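Local coordinates for hypothetical protein (Sus scrofa, PDB 3WOC) that is a prostate-derived, heparin-binding lectin of boar sperm with a jacalin-like beta-prism fold, probably concerned with capacitation, at residues T79-V84 with Y125-I130; H60-H65 with Q90-S95; G11-T16 with Y119-L124; A106-T111 with F132-P137. All coordinates share one frame; numbering follows the deposited sequence.

Contact 1: T79-V84 with Y125-I130; sequences TFLQHV and YGITGI
The Phe80 ring lies between two partners, Thr79 CG2 of its own segment on one face and Tyr125 CB on the other, each displaced from the centre toward the rim. Near the ring plane, at its edge, sits the carbonyl oxygen of Ile127. The Tyr125 ring meets this phenyl group obliquely: CD1 of Tyr125 comes to 3.6 Å from Phe80 CZ, and the planes make an angle of 53°, so the pair is neither stacked nor T-shaped. With CG anti to its carbonyl carbon (chi1 -57°), Phe80 also runs alongside Thr128, whose CG2 touches Phe80 CD1 at 3.5 Å. The hydroxyl of Thr128 is engaged separately, hydrogen-bonded to the side-chain NE2 of Gln121.

One backbone hydrogen bond joins the segments, from Leu81 N to Ile127 O at 2.7 Å, with 163° at the hydrogen. Beyond it the Leu81 side chain enters the interior: CB packs on Ile127 CG2 at 3.9 Å, while CD2 reaches Ile130 CD1 at 4.0 Å. Ile37, from strand 37-44, touches both Leu81 and Ile127, so three sheets of the beta-prism converge here.

Opposite Gln121 the chain takes two residues, Thr128 and Gly129, in a classic beta bulge, and turns a corner at Thr128. Apart from one short backbone bond between strands of different sheets, the contact is mainly apolar; Phe80 is partly and Tyr125 largely exposed, whereas Leu81 and Ile127 are buried, which implies cohesion by side-chain packing more than by polar pairing.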
loop_
_atom_site.group_PDB
_atom_site.type_symbol
_atom_site.label_atom_id
_atom_site.label_comp_id
_atom_site.label_asym_id
_atom_site.label_seq_id
_atom_site.Cartn_x
_atom_site.Cartn_y
_atom_site.Cartn_z
ATOM N N THR A 79 1.050 -12.169 11.361
ATOM C CA THR A 79 0.243 -12.899 10.381
ATOM C C THR A 79 -0.279 -11.909 9.339
ATOM O O THR A 79 -0.296 -12.197 8.142
ATOM C CB THR A 79 -0.947 -13.633 11.044
ATOM O OG1 THR A 79 -0.455 -14.625 11.950
ATOM C CG2 THR A 79 -1.828 -14.307 10.006
ATOM N N PHE A 80 -0.697 -10.741 9.818
ATOM C CA PHE A 80 -1.241 -9.686 8.970
ATOM C C PHE A 80 -0.286 -8.504 8.927
ATOM O O PHE A 80 0.516 -8.310 9.844
ATOM C CB PHE A 80 -2.606 -9.224 9.489
ATOM C CG PHE A 80 -3.626 -10.323 9.593
ATOM C CD1 PHE A 80 -4.393 -10.686 8.492
ATOM C CD2 PHE A 80 -3.827 -10.990 10.799
ATOM C CE1 PHE A 80 -5.333 -11.706 8.583
ATOM C CE2 PHE A 80 -4.763 -12.009 10.899
ATOM C CZ PHE A 80 -5.520 -12.368 9.788
ATOM N N LEU A 81 -0.373 -7.721 7.855
ATOM C CA LEU A 81 0.327 -6.448 7.769
ATOM C C LEU A 81 -0.149 -5.548 8.905
ATOM O O LEU A 81 -1.343 -5.252 9.012
ATOM C CB LEU A 81 0.077 -5.788 6.411
ATOM C CG LEU A 81 0.702 -4.415 6.147
ATOM C CD1 LEU A 81 2.224 -4.502 6.062
ATOM C CD2 LEU A 81 0.122 -3.817 4.880
ATOM N N GLN A 82 0.794 -5.139 9.753
ATOM C CA GLN A 82 0.498 -4.346 10.950
ATOM C C GLN A 82 0.650 -2.854 10.707
ATOM O O GLN A 82 -0.256 -2.070 10.984
ATOM C CB GLN A 82 1.420 -4.749 12.110
ATOM C CG GLN A 82 1.141 -6.109 12.733
ATOM C CD GLN A 82 -0.109 -6.135 13.590
ATOM O OE1 GLN A 82 -0.654 -5.093 13.965
ATOM N NE2 GLN A 82 -0.570 -7.335 13.909
ATOM N N HIS A 83 1.810 -2.472 10.186
ATOM C CA HIS A 83 2.209 -1.076 10.125
ATOM C C HIS A 83 2.883 -0.755 8.797
ATOM O O HIS A 83 3.645 -1.560 8.260
ATOM C CB HIS A 83 3.154 -0.767 11.294
ATOM C CG HIS A 83 3.757 0.603 11.248
ATOM N ND1 HIS A 83 3.099 1.722 11.714
ATOM C CD2 HIS A 83 4.960 1.034 10.799
ATOM C CE1 HIS A 83 3.870 2.782 11.551
ATOM N NE2 HIS A 83 5.004 2.392 10.999
ATOM N N VAL A 84 2.579 0.429 8.274
ATOM C CA VAL A 84 3.279 0.987 7.124
ATOM C C VAL A 84 3.561 2.470 7.368
ATOM O O VAL A 84 2.671 3.220 7.766
ATOM C CB VAL A 84 2.490 0.733 5.805
ATOM C CG1 VAL A 84 2.465 1.950 4.904
ATOM C CG2 VAL A 84 3.064 -0.466 5.065
ATOM N N TYR A 125 -8.818 -10.780 8.225
ATOM C CA TYR A 125 -9.032 -9.485 8.860
ATOM C C TYR A 125 -8.389 -8.358 8.063
ATOM O O TYR A 125 -8.725 -7.189 8.249
ATOM C CB TYR A 125 -8.473 -9.495 10.281
ATOM C CG TYR A 125 -9.086 -10.542 11.182
ATOM C CD1 TYR A 125 -8.280 -11.429 11.893
ATOM C CD2 TYR A 125 -10.472 -10.649 11.324
ATOM C CE1 TYR A 125 -8.836 -12.388 12.731
ATOM C CE2 TYR A 125 -11.035 -11.605 12.152
ATOM C CZ TYR A 125 -10.212 -12.472 12.850
ATOM O OH TYR A 125 -10.769 -13.421 13.674
ATOM N N GLY A 126 -7.466 -8.710 7.178
ATOM C CA GLY A 126 -6.772 -7.706 6.399
ATOM C C GLY A 126 -5.742 -8.274 5.465
ATOM O O GLY A 126 -5.825 -9.432 5.061
ATOM N N ILE A 127 -4.773 -7.431 5.119
ATOM C CA ILE A 127 -3.697 -7.782 4.201
ATOM C C ILE A 127 -2.692 -8.668 4.921
ATOM O O ILE A 127 -2.308 -8.386 6.058
ATOM C CB ILE A 127 -3.018 -6.500 3.644
ATOM C CG1 ILE A 127 -3.936 -5.824 2.619
ATOM C CG2 ILE A 127 -1.638 -6.799 3.037
ATOM C CD1 ILE A 127 -3.670 -4.342 2.440
ATOM N N THR A 128 -2.274 -9.735 4.246
ATOM C CA THR A 128 -1.352 -10.721 4.809
ATOM C C THR A 128 0.005 -10.704 4.117
ATOM O O THR A 128 0.985 -11.230 4.645
ATOM C CB THR A 128 -1.940 -12.147 4.731
ATOM O OG1 THR A 128 -2.477 -12.373 3.423
ATOM C CG2 THR A 128 -3.044 -12.323 5.749
ATOM N N GLY A 129 0.047 -10.110 2.929
ATOM C CA GLY A 129 1.281 -9.958 2.161
ATOM C C GLY A 129 1.212 -8.729 1.274
ATOM O O GLY A 129 0.169 -8.429 0.687
ATOM N N ILE A 130 2.326 -8.011 1.170
ATOM C CA ILE A 130 2.350 -6.786 0.372
ATOM C C ILE A 130 3.645 -6.624 -0.426
ATOM O O ILE A 130 4.735 -6.950 0.052
ATOM C CB ILE A 130 2.025 -5.518 1.233
ATOM C CG1 ILE A 130 1.658 -4.325 0.329
ATOM C CG2 ILE A 130 3.164 -5.203 2.214
ATOM C CD1 ILE A 130 0.862 -3.220 1.011
#

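Contact 2: H60-H65 with Q90-S95; sequences HELILH and QGRSAS
The guanidinium of Arg92, with His65 over one face, is gripped by several groups: NH1 forms a salt bridge with Glu68, and NH2 a hydrogen bond with a bound dioxane, probably from the crystallisation liquor. His65 NE2 is the atom above this group, displaced toward its rim and 3.5 Å from Arg92 CZ. The imidazole and guanidinium planes are 34° apart, so the overlap is inclined. Arg92 reaches this position through a bend at chi3 (77°), which turns NE aside from the line of the chain. Glu68 also accepts a hydrogen bond from the backbone nitrogen of His65, and so it holds both partners of the overlap.

In the jacalin-like beta-prism, these segments lie on outermost strands of two different sheets, 58-63 and 93-97, with no hydrogen bond between them. Their touching parts run nearly antiparallel, 163° apart, but Leu62 and Ala94 are separated by 6.4 Å from CA to CA, and side chains fill the interval. Ala94 CB fits against the branched end of Leu62, 3.7 Å from Leu62 CD1. That same CD1 lies 3.9 Å from Arg92 NH2. On the exposed side, Gln90 NE2 approaches the edge of the His65 ring, 3.6 Å from His65 CD2.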
loop_
_atom_site.group_PDB
_atom_site.type_symbol
_atom_site.label_atom_id
_atom_site.label_comp_id
_atom_site.label_asym_id
_atom_site.label_seq_id
_atom_site.Cartn_x
_atom_site.Cartn_y
_atom_site.Cartn_z
ATOM N N HIS A 60 -7.593 6.137 6.666
ATOM C CA HIS A 60 -6.496 7.058 6.925
ATOM C C HIS A 60 -5.875 7.410 5.580
ATOM O O HIS A 60 -5.717 6.536 4.725
ATOM C CB HIS A 60 -5.440 6.411 7.821
ATOM C CG HIS A 60 -5.960 5.951 9.147
ATOM N ND1 HIS A 60 -6.772 4.845 9.289
ATOM C CD2 HIS A 60 -5.762 6.434 10.397
ATOM C CE1 HIS A 60 -7.062 4.675 10.567
ATOM N NE2 HIS A 60 -6.461 5.625 11.261
ATOM N N GLU A 61 -5.525 8.678 5.387
ATOM C CA GLU A 61 -4.993 9.127 4.103
ATOM C C GLU A 61 -3.698 9.924 4.210
ATOM O O GLU A 61 -3.523 10.732 5.124
ATOM C CB GLU A 61 -6.033 9.963 3.355
ATOM C CG GLU A 61 -7.163 9.163 2.734
ATOM C CD GLU A 61 -8.306 10.037 2.249
ATOM O OE1 GLU A 61 -9.450 9.537 2.190
ATOM O OE2 GLU A 61 -8.070 11.223 1.931
ATOM N N LEU A 62 -2.791 9.665 3.273
ATOM C CA LEU A 62 -1.701 10.578 2.973
ATOM C C LEU A 62 -1.984 11.158 1.599
ATOM O O LEU A 62 -2.037 10.427 0.609
ATOM C CB LEU A 62 -0.340 9.871 2.990
ATOM C CG LEU A 62 0.874 10.650 2.456
ATOM C CD1 LEU A 62 1.236 11.849 3.335
ATOM C CD2 LEU A 62 2.079 9.735 2.278
ATOM N N ILE A 63 -2.193 12.469 1.546
ATOM C CA ILE A 63 -2.426 13.148 0.278
ATOM C C ILE A 63 -1.133 13.818 -0.169
ATOM O O ILE A 63 -0.580 14.670 0.531
ATOM C CB ILE A 63 -3.609 14.156 0.353
ATOM C CG1 ILE A 63 -4.892 13.469 0.859
ATOM C CG2 ILE A 63 -3.839 14.834 -1.001
ATOM C CD1 ILE A 63 -5.355 12.253 0.043
ATOM N N LEU A 64 -0.649 13.402 -1.334
ATOM C CA LEU A 64 0.615 13.884 -1.868
ATOM C C LEU A 64 0.465 15.257 -2.518
ATOM O O LEU A 64 -0.495 15.502 -3.255
ATOM C CB LEU A 64 1.189 12.871 -2.867
ATOM C CG LEU A 64 2.208 11.807 -2.415
ATOM C CD1 LEU A 64 2.273 11.609 -0.905
ATOM C CD2 LEU A 64 1.948 10.484 -3.123
ATOM N N HIS A 65 1.414 16.146 -2.223
ATOM C CA HIS A 65 1.514 17.439 -2.893
ATOM C C HIS A 65 1.854 17.211 -4.368
ATOM O O HIS A 65 2.432 16.177 -4.711
ATOM C CB HIS A 65 2.601 18.309 -2.247
ATOM C CG HIS A 65 2.423 18.527 -0.776
ATOM N ND1 HIS A 65 1.220 18.899 -0.215
ATOM C CD2 HIS A 65 3.309 18.456 0.246
ATOM C CE1 HIS A 65 1.368 19.027 1.092
ATOM N NE2 HIS A 65 2.627 18.767 1.396
ATOM N N GLN A 90 10.018 14.600 -0.550
ATOM C CA GLN A 90 9.957 15.926 0.068
ATOM C C GLN A 90 10.142 15.889 1.594
ATOM O O GLN A 90 9.837 16.859 2.286
ATOM C CB GLN A 90 8.637 16.619 -0.295
ATOM C CG GLN A 90 8.556 17.085 -1.747
ATOM C CD GLN A 90 7.349 17.967 -2.032
ATOM O OE1 GLN A 90 6.989 18.181 -3.189
ATOM N NE2 GLN A 90 6.720 18.486 -0.979
ATOM N N GLY A 91 10.638 14.765 2.110
ATOM C CA GLY A 91 10.984 14.630 3.530
ATOM C C GLY A 91 9.843 14.316 4.484
ATOM O O GLY A 91 10.047 14.243 5.697
ATOM N N ARG A 92 8.641 14.136 3.943
ATOM C CA ARG A 92 7.464 13.825 4.752
ATOM C C ARG A 92 7.313 12.319 4.963
ATOM O O ARG A 92 7.744 11.516 4.129
ATOM C CB ARG A 92 6.197 14.413 4.117
ATOM C CG ARG A 92 6.120 15.933 4.197
ATOM C CD ARG A 92 5.033 16.518 3.301
ATOM N NE ARG A 92 3.682 16.365 3.844
ATOM C CZ ARG A 92 2.678 15.750 3.221
ATOM N NH1 ARG A 92 2.856 15.220 2.019
ATOM N NH2 ARG A 92 1.487 15.669 3.798
ATOM N N SER A 93 6.716 11.944 6.091
ATOM C CA SER A 93 6.384 10.547 6.361
ATOM C C SER A 93 4.979 10.431 6.945
ATOM O O SER A 93 4.507 11.342 7.632
ATOM C CB SER A 93 7.424 9.886 7.274
ATOM O OG SER A 93 7.312 10.330 8.611
ATOM N N ALA A 94 4.312 9.318 6.648
ATOM C CA ALA A 94 2.955 9.079 7.124
ATOM C C ALA A 94 2.812 7.656 7.655
ATOM O O ALA A 94 2.924 6.691 6.901
ATOM C CB ALA A 94 1.947 9.352 6.016
ATOM N N SER A 95 2.570 7.543 8.959
ATOM C CA SER A 95 2.475 6.248 9.628
ATOM C C SER A 95 1.039 5.748 9.743
ATOM O O SER A 95 0.139 6.492 10.144
ATOM C CB SER A 95 3.121 6.306 11.011
ATOM O OG SER A 95 4.530 6.395 10.909
#

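Contact 3: G11-T16 with Y119-L124; sequences GSYFIT and YGQFWL
Ser12 and Phe122 meet by CH-pi contact: Ser12 CB stands over one face of the Phe122 ring, 3.9 Å from its centroid and 27° off the normal. Phe14 approaches the same ring at its edge, with its CD2 3.8 Å from Phe122 CD2. Phe14 itself has CG between the backbone N and the carbonyl carbon, and its ring lies over the neighbouring strand. Gly120 N lies over the centre of that ring, 3.5 Å above its plane, and Phe14 CE2 is 3.5 Å from Gly120 CA. Tyr52 meets the Phe14 ring with nearly parallel planes.

On the other face of the sheet, Tyr13 and Gln121 run side by side and point the same way, their ring and amide planes 49° apart; Tyr13 CE2 is 3.7 Å from Gln121 CG. Farther along this face, Ile15 CD1 packs on Tyr119 CB at 3.7 Å.

Four backbone hydrogen bonds hold the strands, two in each of the pairs Ser12-Phe122 and Phe14-Gly120; the shortest, Ser12 N to Phe122 O, measures 2.7 Å. Tyr13-Gln121 and Ile15-Tyr119 are the intervening non-hydrogen-bonded pairs. The strand axes run at 160°, an antiparallel pairing of strand 12-17, near the start of the chain, with strand 114-122, near its end, the closure typical of the jacalin-like beta-prism, where both ends of the chain share one sheet.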
loop_
_atom_site.group_PDB
_atom_site.type_symbol
_atom_site.label_atom_id
_atom_site.label_comp_id
_atom_site.label_asym_id
_atom_site.label_seq_id
_atom_site.Cartn_x
_atom_site.Cartn_y
_atom_site.Cartn_z
ATOM N N GLY A 11 -5.459 -17.068 0.894
ATOM C CA GLY A 11 -5.595 -15.671 0.488
ATOM C C GLY A 11 -6.276 -15.407 -0.844
ATOM O O GLY A 11 -6.353 -16.285 -1.706
ATOM N N SER A 12 -6.803 -14.193 -0.983
ATOM C CA SER A 12 -7.151 -13.626 -2.284
ATOM C C SER A 12 -6.055 -12.627 -2.649
ATOM O O SER A 12 -5.260 -12.230 -1.793
ATOM C CB SER A 12 -8.519 -12.942 -2.250
ATOM O OG SER A 12 -9.557 -13.878 -2.027
ATOM N N TYR A 13 -6.014 -12.226 -3.916
ATOM C CA TYR A 13 -4.888 -11.463 -4.445
ATOM C C TYR A 13 -5.324 -10.207 -5.175
ATOM O O TYR A 13 -6.420 -10.151 -5.728
ATOM C CB TYR A 13 -4.028 -12.356 -5.355
ATOM C CG TYR A 13 -3.453 -13.532 -4.604
ATOM C CD1 TYR A 13 -4.149 -14.737 -4.517
ATOM C CD2 TYR A 13 -2.239 -13.422 -3.936
ATOM C CE1 TYR A 13 -3.637 -15.804 -3.799
ATOM C CE2 TYR A 13 -1.721 -14.481 -3.223
ATOM C CZ TYR A 13 -2.421 -15.666 -3.159
ATOM O OH TYR A 13 -1.896 -16.711 -2.449
ATOM N N PHE A 14 -4.458 -9.197 -5.159
ATOM C CA PHE A 14 -4.711 -7.962 -5.882
ATOM C C PHE A 14 -3.452 -7.418 -6.552
ATOM O O PHE A 14 -2.332 -7.713 -6.135
ATOM C CB PHE A 14 -5.348 -6.903 -4.966
ATOM C CG PHE A 14 -4.398 -6.299 -3.962
ATOM C CD1 PHE A 14 -3.665 -5.149 -4.273
ATOM C CD2 PHE A 14 -4.248 -6.864 -2.699
ATOM C CE1 PHE A 14 -2.792 -4.586 -3.349
ATOM C CE2 PHE A 14 -3.376 -6.309 -1.767
ATOM C CZ PHE A 14 -2.644 -5.169 -2.094
ATOM N N ILE A 15 -3.666 -6.628 -7.601
ATOM C CA ILE A 15 -2.612 -5.862 -8.257
ATOM C C ILE A 15 -3.210 -4.535 -8.726
ATOM O O ILE A 15 -4.268 -4.501 -9.349
ATOM C CB ILE A 15 -1.924 -6.654 -9.432
ATOM C CG1 ILE A 15 -0.988 -5.758 -10.260
ATOM C CG2 ILE A 15 -2.955 -7.307 -10.351
ATOM C CD1 ILE A 15 0.459 -5.739 -9.801
ATOM N N THR A 16 -2.546 -3.441 -8.377
ATOM C CA THR A 16 -2.924 -2.124 -8.876
ATOM C C THR A 16 -1.670 -1.369 -9.295
ATOM O O THR A 16 -0.629 -1.464 -8.639
ATOM C CB THR A 16 -3.788 -1.318 -7.861
ATOM O OG1 THR A 16 -4.009 0.008 -8.351
ATOM C CG2 THR A 16 -3.134 -1.242 -6.493
ATOM N N TYR A 119 0.884 -4.519 -5.013
ATOM C CA TYR A 119 0.258 -5.830 -5.135
ATOM C C TYR A 119 0.316 -6.551 -3.789
ATOM O O TYR A 119 1.101 -6.186 -2.918
ATOM C CB TYR A 119 0.928 -6.662 -6.244
ATOM C CG TYR A 119 2.397 -6.960 -6.017
ATOM C CD1 TYR A 119 2.800 -8.167 -5.454
ATOM C CD2 TYR A 119 3.383 -6.033 -6.366
ATOM C CE1 TYR A 119 4.144 -8.449 -5.242
ATOM C CE2 TYR A 119 4.734 -6.308 -6.160
ATOM C CZ TYR A 119 5.103 -7.518 -5.596
ATOM O OH TYR A 119 6.430 -7.795 -5.378
ATOM N N GLY A 120 -0.514 -7.571 -3.618
ATOM C CA GLY A 120 -0.515 -8.292 -2.364
ATOM C C GLY A 120 -1.543 -9.384 -2.193
ATOM O O GLY A 120 -2.290 -9.725 -3.117
ATOM N N GLN A 121 -1.552 -9.921 -0.976
ATOM C CA GLN A 121 -2.412 -11.014 -0.568
ATOM C C GLN A 121 -3.244 -10.545 0.627
ATOM O O GLN A 121 -2.723 -9.883 1.528
ATOM C CB GLN A 121 -1.540 -12.210 -0.173
ATOM C CG GLN A 121 -2.288 -13.459 0.280
ATOM C CD GLN A 121 -1.372 -14.476 0.928
ATOM O OE1 GLN A 121 -1.173 -15.571 0.402
ATOM N NE2 GLN A 121 -0.789 -14.113 2.068
ATOM N N PHE A 122 -4.531 -10.875 0.623
ATOM C CA PHE A 122 -5.404 -10.594 1.768
ATOM C C PHE A 122 -6.303 -11.783 2.086
ATOM O O PHE A 122 -6.608 -12.590 1.205
ATOM C CB PHE A 122 -6.219 -9.310 1.562
ATOM C CG PHE A 122 -7.204 -9.369 0.427
ATOM C CD1 PHE A 122 -8.479 -9.890 0.617
ATOM C CD2 PHE A 122 -6.870 -8.866 -0.827
ATOM C CE1 PHE A 122 -9.397 -9.931 -0.425
ATOM C CE2 PHE A 122 -7.777 -8.903 -1.867
ATOM C CZ PHE A 122 -9.045 -9.434 -1.664
ATOM N N TRP A 123 -6.728 -11.897 3.340
ATOM C CA TRP A 123 -7.462 -13.092 3.750
ATOM C C TRP A 123 -8.626 -12.847 4.722
ATOM O O TRP A 123 -9.783 -12.762 4.295
ATOM C CB TRP A 123 -6.479 -14.168 4.251
ATOM C CG TRP A 123 -7.108 -15.360 4.898
ATOM C CD1 TRP A 123 -8.057 -16.187 4.362
ATOM C CD2 TRP A 123 -6.818 -15.873 6.205
ATOM N NE1 TRP A 123 -8.383 -17.175 5.260
ATOM C CE2 TRP A 123 -7.639 -17.009 6.398
ATOM C CE3 TRP A 123 -5.950 -15.481 7.233
ATOM C CZ2 TRP A 123 -7.618 -17.757 7.581
ATOM C CZ3 TRP A 123 -5.930 -16.225 8.411
ATOM C CH2 TRP A 123 -6.759 -17.350 8.573
ATOM N N LEU A 124 -8.341 -12.731 6.013
ATOM C CA LEU A 124 -9.410 -12.792 7.012
ATOM C C LEU A 124 -9.780 -11.417 7.568
ATOM O O LEU A 124 -10.906 -10.949 7.394
ATOM C CB LEU A 124 -9.013 -13.759 8.137
ATOM C CG LEU A 124 -9.866 -13.956 9.389
ATOM C CD1 LEU A 124 -11.218 -14.591 9.086
ATOM C CD2 LEU A 124 -9.073 -14.827 10.342
#

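Contact 4: A106-T111 with F132-P137; sequences AAPNLT and FTWGFP. With GOL (glycerol), chain P.
Trp134 touches Pro108 from its first side-chain atom onward: CB is 3.7 Å from Pro108 CB, and CG is in contact with the same carbon. CG is anti to the carbonyl carbon (chi1 -49°); beyond it one face of the indole is turned to Pro108, whose N lies over its centre. Along the pyrrole edge, CD1 is close to Pro108 CA, and NE1 donates a hydrogen bond to O2 of a bound glycerol, 2.8 Å long with 158° at the hydrogen. Over the six-membered ring sits Pro108 CD, 3.7 Å from the centroid and 13° off the normal, a CH-pi contact. Among the indole atoms Trp134 CE3 is nearest, 3.6 Å from Pro108 CD, with CZ3 next to it. At the far end, CZ2 approaches Ala107 N at 3.9 Å and CH2 comes near Ala106 O.

The flanking residues continue the packing. Ala106 CB rests obliquely on the Phe132 ring, 3.6 Å from Phe132 CD2. Leu110 CD2 meets Phe136 CZ near the plane of that ring, at its edge, and the two side chains cross at about a right angle. Gln113 touches Pro108, Trp134 and Phe136, while Ile73 of strand 70-77 lies against Ala106, Phe132 and Trp134.

Glycerol bridges the segments: Phe132 N bonds to its O1 at 3.3 Å, and its O3 makes a weak bond to Ala107 O. Without a direct hydrogen bond between the segments, the contact rests on CH-pi and apolar packing, and its backbone and indole polar groups form a site able to hold a small polyol, although this molecule probably comes from the crystallisation liquor.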
loop_
_atom_site.group_PDB
_atom_site.type_symbol
_atom_site.label_atom_id
_atom_site.label_comp_id
_atom_site.label_asym_id
_atom_site.label_seq_id
_atom_site.Cartn_x
_atom_site.Cartn_y
_atom_site.Cartn_z
ATOM N N ALA A 106 11.142 -1.268 2.102
ATOM C CA ALA A 106 10.898 -1.342 0.670
ATOM C C ALA A 106 11.409 -0.090 -0.029
ATOM O O ALA A 106 11.087 1.028 0.369
ATOM C CB ALA A 106 9.418 -1.539 0.397
ATOM N N ALA A 107 12.210 -0.293 -1.070
ATOM C CA ALA A 107 12.781 0.794 -1.849
ATOM C C ALA A 107 13.027 0.307 -3.272
ATOM O O ALA A 107 13.269 -0.888 -3.478
ATOM C CB ALA A 107 14.083 1.276 -1.214
ATOM N N PRO A 108 12.955 1.222 -4.264
ATOM C CA PRO A 108 13.217 0.843 -5.653
ATOM C C PRO A 108 14.661 0.396 -5.865
ATOM O O PRO A 108 15.530 0.689 -5.039
ATOM C CB PRO A 108 12.947 2.139 -6.423
ATOM C CG PRO A 108 13.120 3.222 -5.431
ATOM C CD PRO A 108 12.617 2.651 -4.149
ATOM N N ASN A 109 14.911 -0.316 -6.959
ATOM C CA ASN A 109 16.265 -0.745 -7.291
ATOM C C ASN A 109 17.066 0.404 -7.882
ATOM O O ASN A 109 18.279 0.486 -7.695
ATOM C CB ASN A 109 16.248 -1.924 -8.262
ATOM C CG ASN A 109 17.235 -3.007 -7.873
ATOM O OD1 ASN A 109 18.313 -3.128 -8.464
ATOM N ND2 ASN A 109 16.880 -3.794 -6.858
ATOM N N LEU A 110 16.369 1.289 -8.589
ATOM C CA LEU A 110 16.988 2.424 -9.253
ATOM C C LEU A 110 16.642 3.720 -8.534
ATOM O O LEU A 110 15.468 4.047 -8.345
ATOM C CB LEU A 110 16.543 2.488 -10.721
ATOM C CG LEU A 110 17.347 1.811 -11.842
ATOM C CD1 LEU A 110 18.108 0.573 -11.389
ATOM C CD2 LEU A 110 16.440 1.484 -13.023
ATOM N N THR A 111 17.676 4.449 -8.127
ATOM C CA THR A 111 17.508 5.752 -7.497
ATOM C C THR A 111 16.878 6.705 -8.503
ATOM O O THR A 111 17.345 6.816 -9.637
ATOM C CB THR A 111 18.849 6.322 -7.010
ATOM O OG1 THR A 111 19.781 6.330 -8.098
ATOM C CG2 THR A 111 19.413 5.471 -5.870
ATOM N N PHE A 132 5.526 -4.031 -3.832
ATOM C CA PHE A 132 5.537 -2.700 -4.426
ATOM C C PHE A 132 6.224 -2.669 -5.783
ATOM O O PHE A 132 7.276 -3.286 -5.969
ATOM C CB PHE A 132 6.202 -1.710 -3.471
ATOM C CG PHE A 132 5.652 -1.766 -2.076
ATOM C CD1 PHE A 132 4.448 -1.141 -1.764
ATOM C CD2 PHE A 132 6.318 -2.470 -1.081
ATOM C CE1 PHE A 132 3.930 -1.210 -0.476
ATOM C CE2 PHE A 132 5.803 -2.538 0.208
ATOM C CZ PHE A 132 4.611 -1.906 0.509
ATOM N N THR A 133 5.611 -1.957 -6.727
ATOM C CA THR A 133 6.197 -1.741 -8.052
ATOM C C THR A 133 6.640 -0.285 -8.200
ATOM O O THR A 133 5.918 0.641 -7.818
ATOM C CB THR A 133 5.234 -2.125 -9.204
ATOM O OG1 THR A 133 4.277 -1.079 -9.409
ATOM C CG2 THR A 133 4.509 -3.435 -8.904
ATOM N N TRP A 134 7.830 -0.097 -8.757
ATOM C CA TRP A 134 8.480 1.210 -8.797
ATOM C C TRP A 134 8.755 1.639 -10.231
ATOM O O TRP A 134 8.876 0.799 -11.125
ATOM C CB TRP A 134 9.788 1.168 -8.000
ATOM C CG TRP A 134 9.647 0.572 -6.619
ATOM C CD1 TRP A 134 9.783 -0.747 -6.274
ATOM C CD2 TRP A 134 9.342 1.274 -5.403
ATOM N NE1 TRP A 134 9.584 -0.907 -4.922
ATOM C CE2 TRP A 134 9.311 0.315 -4.363
ATOM C CE3 TRP A 134 9.095 2.618 -5.092
ATOM C CZ2 TRP A 134 9.037 0.656 -3.037
ATOM C CZ3 TRP A 134 8.825 2.958 -3.770
ATOM C CH2 TRP A 134 8.798 1.979 -2.759
ATOM N N GLY A 135 8.845 2.947 -10.450
ATOM C CA GLY A 135 9.152 3.481 -11.774
ATOM C C GLY A 135 9.461 4.962 -11.776
ATOM O O GLY A 135 9.126 5.676 -10.832
ATOM N N PHE A 136 10.096 5.421 -12.850
ATOM C CA PHE A 136 10.464 6.828 -13.009
ATOM C C PHE A 136 9.251 7.710 -13.316
ATOM O O PHE A 136 8.470 7.396 -14.212
ATOM C CB PHE A 136 11.516 6.987 -14.113
ATOM C CG PHE A 136 12.822 6.306 -13.815
ATOM C CD1 PHE A 136 13.109 5.060 -14.355
ATOM C CD2 PHE A 136 13.772 6.916 -12.997
ATOM C CE1 PHE A 136 14.321 4.424 -14.081
ATOM C CE2 PHE A 136 14.986 6.288 -12.719
ATOM C CZ PHE A 136 15.260 5.041 -13.263
ATOM N N PRO A 137 9.088 8.817 -12.563
ATOM C CA PRO A 137 8.028 9.795 -12.815
ATOM C C PRO A 137 8.280 10.741 -14.016
ATOM O O PRO A 137 9.039 10.400 -14.932
ATOM C CB PRO A 137 7.963 10.577 -11.499
ATOM C CG PRO A 137 9.336 10.504 -10.959
ATOM C CD PRO A 137 9.902 9.182 -11.387
HETATM C C1 GOL P . 9.883 -5.345 -3.110
HETATM O O1 GOL P . 8.467 -5.323 -3.105
HETATM C C2 GOL P . 10.440 -4.021 -3.638
HETATM O O2 GOL P . 9.866 -2.927 -2.967
HETATM C C3 GOL P . 11.951 -3.976 -3.463
HETATM O O3 GOL P . 12.546 -3.771 -4.729
#

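How the contacts relate
Contacts 1, 3 and 4 share the sheet that holds strands 114-122 and 127-135. Contact 3 meets contact 1 through probable backbone hydrogen bonds, Thr128 N to Gln121 O and Gln121 N to Gly129 O, both 2.8 Å; their centres are 10 Å apart. Contacts 3 and 4 touch where Tyr119 CE2 lies 3.4 Å from Phe132 N, the nitrogen that binds glycerol in contact 4. Contacts 1 and 4 use opposite ends of strand 127-135, with centres 21 Å apart. Contact 2 reaches contact 1 through His83 CE1 and Ser95 CB, 3.6 Å apart, and stays about 13 Å from contact 3 between nearest atoms, across the chain's centre.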